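PDB 3GZA: putative alpha-L-fucosidase from Bacteroides thetaiotaomicron VPI-5482, which probably hydrolyses terminal alpha-L-fucose residues from glycans, as a glycosyl hydrolase family 29 enzyme. Local coordinates for the interface of chains A and B. Coordinates in Å, arbitrary orientation; residue numbers count along the deposited sequence, not the author numbering. Chains: chain A/B, putative alpha-L-fucosidase.

Contact 1: the interface of chains A and B. Residues chain A 51, 95-96, 100, 136; chain B 93-95, 136, 157.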
ATOM      1  N   TYR A  51       3.626 -10.741   0.843  1.00 25.28           N
ATOM      2  CA  TYR A  51       4.811 -10.117   1.375  1.00 24.49           C
ATOM      3  C   TYR A  51       5.365 -10.780   2.635  1.00 24.57           C
ATOM      4  O   TYR A  51       6.501 -10.488   3.035  1.00 26.22           O
ATOM      5  CB  TYR A  51       4.631  -8.627   1.598  1.00 25.15           C
ATOM      6  CG  TYR A  51       3.354  -8.187   2.313  1.00 25.07           C
ATOM      7  CD1 TYR A  51       3.180  -8.255   3.684  1.00 25.51           C
ATOM      8  CD2 TYR A  51       2.331  -7.610   1.551  1.00 27.12           C
ATOM      9  CE1 TYR A  51       2.012  -7.802   4.271  1.00 24.73           C
ATOM     10  CE2 TYR A  51       1.187  -7.147   2.118  1.00 24.30           C
ATOM     11  CZ  TYR A  51       1.025  -7.222   3.459  1.00 23.63           C
ATOM     12  OH  TYR A  51      -0.146  -6.767   3.986  1.00 25.27           O
ATOM     13  N   PRO A  95       2.804   2.769   3.206  1.00 24.77           N
ATOM     14  CA  PRO A  95       2.319   1.725   4.136  1.00 24.31           C
ATOM     15  C   PRO A  95       2.867   0.340   3.778  1.00 23.28           C
ATOM     16  O   PRO A  95       2.827  -0.591   4.603  1.00 24.01           O
ATOM     17  CB  PRO A  95       0.798   1.738   3.932  1.00 23.92           C
ATOM     18  CG  PRO A  95       0.633   2.270   2.491  1.00 24.85           C
ATOM     19  CD  PRO A  95       1.771   3.233   2.280  1.00 26.01           C
ATOM     20  N   TYR A  96       3.374   0.208   2.550  1.00 24.11           N
ATOM     21  CA  TYR A  96       3.958  -1.042   2.066  1.00 23.67           C
ATOM     22  C   TYR A  96       5.414  -1.089   2.459  1.00 24.62           C
ATOM     23  O   TYR A  96       6.328  -0.817   1.672  1.00 25.46           O
ATOM     24  CB  TYR A  96       3.855  -1.081   0.548  1.00 24.20           C
ATOM     25  CG  TYR A  96       4.007  -2.413  -0.118  1.00 25.07           C
ATOM     26  CD1 TYR A  96       3.372  -3.552   0.366  1.00 25.22           C
ATOM     27  CD2 TYR A  96       4.709  -2.540  -1.309  1.00 24.86           C
ATOM     28  CE1 TYR A  96       3.426  -4.769  -0.316  1.00 25.83           C
ATOM     29  CE2 TYR A  96       4.775  -3.768  -1.963  1.00 24.53           C
ATOM     30  CZ  TYR A  96       4.136  -4.859  -1.469  1.00 26.01           C
ATOM     31  OH  TYR A  96       4.113  -6.045  -2.190  1.00 26.18           O
ATOM     32  N   ALA A 100       4.166  -3.565   7.830  1.00 24.74           N
ATOM     33  CA  ALA A 100       3.118  -4.480   7.369  1.00 24.23           C
ATOM     34  C   ALA A 100       3.345  -5.930   7.667  1.00 24.83           C
ATOM     35  O   ALA A 100       2.409  -6.724   7.605  1.00 24.47           O
ATOM     36  CB  ALA A 100       2.940  -4.313   5.854  1.00 25.25           C
ATOM     37  N   LEU A 136       3.315  -2.427  -7.055  1.00 24.70           N
ATOM     38  CA  LEU A 136       2.072  -2.347  -6.261  1.00 23.98           C
ATOM     39  C   LEU A 136       1.215  -1.185  -6.714  1.00 24.39           C
ATOM     40  O   LEU A 136      -0.008  -1.335  -6.855  1.00 24.20           O
ATOM     41  CB  LEU A 136       2.385  -2.151  -4.761  1.00 24.35           C
ATOM     42  CG  LEU A 136       1.131  -2.115  -3.897  1.00 24.12           C
ATOM     43  CD1 LEU A 136       0.404  -3.494  -3.822  1.00 25.79           C
ATOM     44  CD2 LEU A 136       1.568  -1.528  -2.525  1.00 25.73           C
TER
ATOM     45  N   VAL B  93      -2.485  -8.990   4.380  1.00 24.33           N
ATOM     46  CA  VAL B  93      -2.534  -8.930   2.926  1.00 25.04           C
ATOM     47  C   VAL B  93      -2.725  -7.496   2.402  1.00 24.87           C
ATOM     48  O   VAL B  93      -2.226  -7.114   1.310  1.00 25.85           O
ATOM     49  CB  VAL B  93      -3.583  -9.855   2.316  1.00 25.34           C
ATOM     50  CG1 VAL B  93      -3.336 -11.294   2.740  1.00 26.07           C
ATOM     51  CG2 VAL B  93      -5.019  -9.435   2.692  1.00 27.61           C
ATOM     52  N   ASN B  94      -3.493  -6.696   3.141  1.00 23.50           N
ATOM     53  CA  ASN B  94      -3.639  -5.301   2.819  1.00 24.42           C
ATOM     54  C   ASN B  94      -2.769  -4.498   3.755  1.00 24.96           C
ATOM     55  O   ASN B  94      -3.093  -4.374   4.918  1.00 25.48           O
ATOM     56  CB  ASN B  94      -5.106  -4.881   2.957  1.00 24.43           C
ATOM     57  CG  ASN B  94      -5.305  -3.385   2.753  1.00 24.08           C
ATOM     58  OD1 ASN B  94      -4.416  -2.689   2.224  1.00 26.35           O
ATOM     59  ND2 ASN B  94      -6.521  -2.889   3.102  1.00 25.14           N
ATOM     60  N   PRO B  95      -1.658  -3.918   3.231  1.00 24.71           N
ATOM     61  CA  PRO B  95      -0.729  -3.231   4.107  1.00 25.93           C
ATOM     62  C   PRO B  95      -1.239  -1.857   4.545  1.00 24.89           C
ATOM     63  O   PRO B  95      -0.775  -1.270   5.529  1.00 25.03           O
ATOM     64  CB  PRO B  95       0.519  -3.080   3.219  1.00 26.32           C
ATOM     65  CG  PRO B  95      -0.048  -2.924   1.828  1.00 26.21           C
ATOM     66  CD  PRO B  95      -1.213  -3.920   1.833  1.00 26.02           C
ATOM     67  N   LEU B 136      -5.931   4.210  -3.124  1.00 23.63           N
ATOM     68  CA  LEU B 136      -4.478   3.993  -3.019  1.00 23.52           C
ATOM     69  C   LEU B 136      -3.937   3.275  -4.240  1.00 23.95           C
ATOM     70  O   LEU B 136      -2.900   3.596  -4.806  1.00 23.12           O
ATOM     71  CB  LEU B 136      -4.127   3.185  -1.762  1.00 24.12           C
ATOM     72  CG  LEU B 136      -2.654   2.739  -1.592  1.00 25.88           C
ATOM     73  CD1 LEU B 136      -1.780   3.988  -1.419  1.00 28.31           C
ATOM     74  CD2 LEU B 136      -2.512   1.769  -0.458  1.00 27.94           C
ATOM     75  N   TRP B 157      -4.373  -9.281  -9.636  1.00 23.03           N
ATOM     76  CA  TRP B 157      -3.822  -9.280  -8.306  1.00 22.80           C
ATOM     77  C   TRP B 157      -4.826  -8.665  -7.323  1.00 23.14           C
ATOM     78  O   TRP B 157      -5.009  -9.183  -6.201  1.00 23.39           O
ATOM     79  CB  TRP B 157      -2.478  -8.539  -8.320  1.00 23.67           C
ATOM     80  CG  TRP B 157      -1.833  -8.373  -7.000  1.00 23.11           C
ATOM     81  CD1 TRP B 157      -0.870  -9.170  -6.470  1.00 24.39           C
ATOM     82  CD2 TRP B 157      -2.102  -7.361  -6.039  1.00 22.37           C
ATOM     83  NE1 TRP B 157      -0.524  -8.710  -5.231  1.00 25.18           N
ATOM     84  CE2 TRP B 157      -1.264  -7.609  -4.931  1.00 22.91           C
ATOM     85  CE3 TRP B 157      -2.991  -6.273  -5.983  1.00 23.11           C
ATOM     86  CZ2 TRP B 157      -1.264  -6.817  -3.793  1.00 26.55           C
ATOM     87  CZ3 TRP B 157      -2.980  -5.499  -4.841  1.00 24.63           C
ATOM     88  CH2 TRP B 157      -2.122  -5.772  -3.760  1.00 26.21           C
TER
HETATM   89  O   HOH W   1       1.631  -1.263   7.147  1.00 13.18           O

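Contact 2: the interface of chains A and B. Residues chain A 145-146, 150; chain B 45, 138, 140, 145-146.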
ATOM      1  N   GLU A 145       0.193   4.727 -14.352  1.00 29.74           N
ATOM      2  CA  GLU A 145      -0.567   4.266 -15.488  1.00 31.06           C
ATOM      3  C   GLU A 145      -1.972   4.792 -15.449  1.00 30.88           C
ATOM      4  O   GLU A 145      -2.549   4.886 -14.378  1.00 31.69           O
ATOM      5  CB  GLU A 145      -0.623   2.758 -15.483  1.00 33.28           C
ATOM      6  CG  GLU A 145       0.725   2.156 -15.702  1.00 35.75           C
ATOM      7  CD  GLU A 145       0.684   1.046 -16.662  1.00 34.76           C
ATOM      8  OE1 GLU A 145      -0.176   0.153 -16.470  1.00 35.43           O
ATOM      9  OE2 GLU A 145       1.554   1.073 -17.555  1.00 43.70           O
ATOM     10  N   GLY A 146      -2.496   5.136 -16.607  1.00 30.63           N
ATOM     11  CA  GLY A 146      -3.844   5.644 -16.730  1.00 30.82           C
ATOM     12  C   GLY A 146      -3.824   6.839 -17.651  1.00 30.65           C
ATOM     13  O   GLY A 146      -2.797   7.163 -18.261  1.00 30.89           O
ATOM     14  N   PHE A 150      -7.475  11.457 -13.883  1.00 28.28           N
ATOM     15  CA  PHE A 150      -7.035  10.405 -12.976  1.00 27.39           C
ATOM     16  C   PHE A 150      -5.513  10.296 -12.949  1.00 27.10           C
ATOM     17  O   PHE A 150      -4.912  10.270 -11.858  1.00 26.75           O
ATOM     18  CB  PHE A 150      -7.634   9.042 -13.336  1.00 28.50           C
ATOM     19  CG  PHE A 150      -6.919   7.894 -12.703  1.00 28.32           C
ATOM     20  CD1 PHE A 150      -7.038   7.623 -11.333  1.00 31.19           C
ATOM     21  CD2 PHE A 150      -6.074   7.090 -13.442  1.00 29.98           C
ATOM     22  CE1 PHE A 150      -6.316   6.585 -10.754  1.00 28.67           C
ATOM     23  CE2 PHE A 150      -5.386   6.050 -12.865  1.00 30.37           C
ATOM     24  CZ  PHE A 150      -5.488   5.789 -11.518  1.00 28.57           C
TER
ATOM     25  N   ILE B  45     -10.927   8.183  -6.470  1.00 40.48           N
ATOM     26  CA  ILE B  45      -9.965   8.554  -7.344  1.00 39.87           C
ATOM     27  C   ILE B  45      -8.759   9.046  -6.663  1.00 36.22           C
ATOM     28  O   ILE B  45      -7.798   8.329  -6.785  1.00 39.36           O
ATOM     29  CB  ILE B  45     -10.514   9.471  -8.465  1.00 39.72           C
ATOM     30  CG1 ILE B  45     -11.877   8.949  -8.937  1.00 44.08           C
ATOM     31  CG2 ILE B  45      -9.607   9.453  -9.637  1.00 42.24           C
ATOM     32  CD1 ILE B  45     -11.939   7.438  -9.135  1.00 43.44           C
ATOM     33  N   GLY B 138      -5.594   2.799  -7.182  1.00 23.51           N
ATOM     34  CA  GLY B 138      -6.126   3.259  -8.426  1.00 22.30           C
ATOM     35  C   GLY B 138      -7.165   2.342  -9.066  1.00 23.18           C
ATOM     36  O   GLY B 138      -7.241   2.264 -10.288  1.00 23.20           O
ATOM     37  N   HIS B 140     -10.939   1.226 -10.039  1.00 23.88           N
ATOM     38  CA  HIS B 140     -12.206   1.886 -10.358  1.00 24.16           C
ATOM     39  C   HIS B 140     -13.177   0.807 -10.797  1.00 24.63           C
ATOM     40  O   HIS B 140     -13.034   0.274 -11.879  1.00 24.04           O
ATOM     41  CB  HIS B 140     -12.002   2.894 -11.480  1.00 26.00           C
ATOM     42  CG  HIS B 140     -10.825   3.810 -11.252  1.00 26.57           C
ATOM     43  ND1 HIS B 140      -9.870   4.051 -12.217  1.00 30.42           N
ATOM     44  CD2 HIS B 140     -10.467   4.546 -10.173  1.00 29.69           C
ATOM     45  CE1 HIS B 140      -8.957   4.879 -11.722  1.00 31.45           C
ATOM     46  NE2 HIS B 140      -9.296   5.194 -10.486  1.00 28.68           N
ATOM     47  N   GLU B 145      -6.164   0.694 -14.245  1.00 25.80           N
ATOM     48  CA  GLU B 145      -5.978   1.518 -15.416  1.00 26.30           C
ATOM     49  C   GLU B 145      -4.652   1.238 -16.106  1.00 26.55           C
ATOM     50  O   GLU B 145      -3.694   0.843 -15.457  1.00 25.19           O
ATOM     51  CB  GLU B 145      -6.078   2.985 -15.031  1.00 26.47           C
ATOM     52  CG  GLU B 145      -7.405   3.364 -14.367  1.00 28.99           C
ATOM     53  CD  GLU B 145      -8.680   3.065 -15.203  1.00 32.79           C
ATOM     54  OE1 GLU B 145      -8.629   2.804 -16.443  1.00 31.70           O
ATOM     55  OE2 GLU B 145      -9.758   3.067 -14.573  1.00 33.77           O
ATOM     56  N   GLY B 146      -4.600   1.489 -17.401  1.00 27.68           N
ATOM     57  CA  GLY B 146      -3.406   1.227 -18.196  1.00 28.22           C
ATOM     58  C   GLY B 146      -3.773   0.366 -19.381  1.00 29.26           C
ATOM     59  O   GLY B 146      -4.767  -0.339 -19.356  1.00 31.11           O
TER

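Contact 1: the interface of chains A and B
The carbonyl oxygens of A:Pro95 and B:Pro95 are joined through one water: it lies 2.9 Å from A:Pro95 O and equally 2.9 Å from B:Pro95 O. These matching prolines face each other across the two-fold axis of a loop-rich interface between two copies of a glycosyl hydrolase family 29 protein; whether the pairing persists in solution the structure alone does not show. Around the water the contact is mostly apolar. The B:Pro95 ring enters a concave patch of chain A and presents a different carbon to each wall. Its CB meets the methyl CB of A:Ala100 at 3.8 Å, and its CG faces the ring carbon CD1 of A:Tyr96, also at 3.8 Å. CD of the same proline turns toward A:Tyr51, whose ring carbon CE2 is 4.0 Å away. A:Tyr51 holds CG between its backbone N and carbonyl carbon (chi1 47°), which sends the ring toward chain B and brings the phenol oxygen OH over the backbone of B:Val93 and B:Asn94. OH also lies 3.3 Å from B:Pro95 N, in the next peptide along, a packing contact: this tertiary amide nitrogen has no hydrogen to give and its lone pair is delocalised. Farther along, the methyl CD1 of A:Leu136 reaches the six-membered part of the B:Trp157 indole, 3.4 Å from CH2. A:Leu136 has CG anti to the backbone N (chi1 -178°), and its two methyls divide the work: CD1 goes to the partner's tryptophan, while CD2 sits 3.5 Å above one face of the A:Tyr96 ring, near its rim, on the side from which B:Pro95 approaches CD1. The corresponding B:Leu136 lies more loosely near the ring of A:Pro95.

Contact 2: the interface of chains A and B
A:Phe150 pushes its phenyl ring into chain B, where B:His140 and B:Glu145 lie against one face and B:Ile45 and B:Gly138 at the rim. The ring extends from the start of helix 148-171, with CG anti to the backbone N (chi1 163°), an arrangement that carries it away from its own helix and across the two-fold interface of these family 29 glycosidase chains. B:His140 meets it edge to face: the planes stand 89° apart, and the imidazole edge formed by CE1 and NE2 points at one phenyl face. The nearest approach is 3.3 Å, from B:His140 CE1 to A:Phe150 CE1, toward the rim and not over the ring centre. In the plane of the phenyl, at its edge, the methyl CG2 of B:Ile45 lies 3.6 Å from A:Phe150 CD1. CZ, the far end of the ring, comes up to the alpha carbon of B:Gly138, where a side chain might crowd it. On the same face as the histidine, but over the opposite rim, the aliphatic CG of B:Glu145 packs 3.7 Å from A:Phe150 CE2. Were A:Phe150 an alanine, the B:His140 edge and the B:Glu145 methylene would probably lose the surface they pack on, leaving a gap between helix 148-171 and chain B. Toward the rim, the backbones of residues 145 and 146 from both chains run close together. A:Gly146 CA rests 3.9 Å from B:Glu145 CB, and the side chain of A:Glu145 lies alongside the peptide joining B:Glu145 to B:Gly146. The bend of B:Glu145 at chi2 (-58°) turns the carboxylate back to its own chain while the methylenes face the phenyl. There B:His140 ND1 donates an almost straight hydrogen bond of 2.6 Å to B:Glu145 OE2, which lies in the imidazole plane and receives the N-H on its anti lone pair, the one away from OE1.

The C-alpha centres of contact 1 and contact 2 lie about 17 Å apart on one two-fold symmetric face, and each has a twin with the chains exchanged. They share no residue, yet two elements connect them. Helix 148-171 supplies A:Phe150 to contact 2 and, in the other copy (149-171), B:Trp157 to contact 1. The stretch from 136 to 146 likewise gives leucines to contact 1 and glycines, B:His140 and glutamates to contact 2. Together they could hold two catalytic domains side by side, though a biological dimer remains an inference from the deposited assembly.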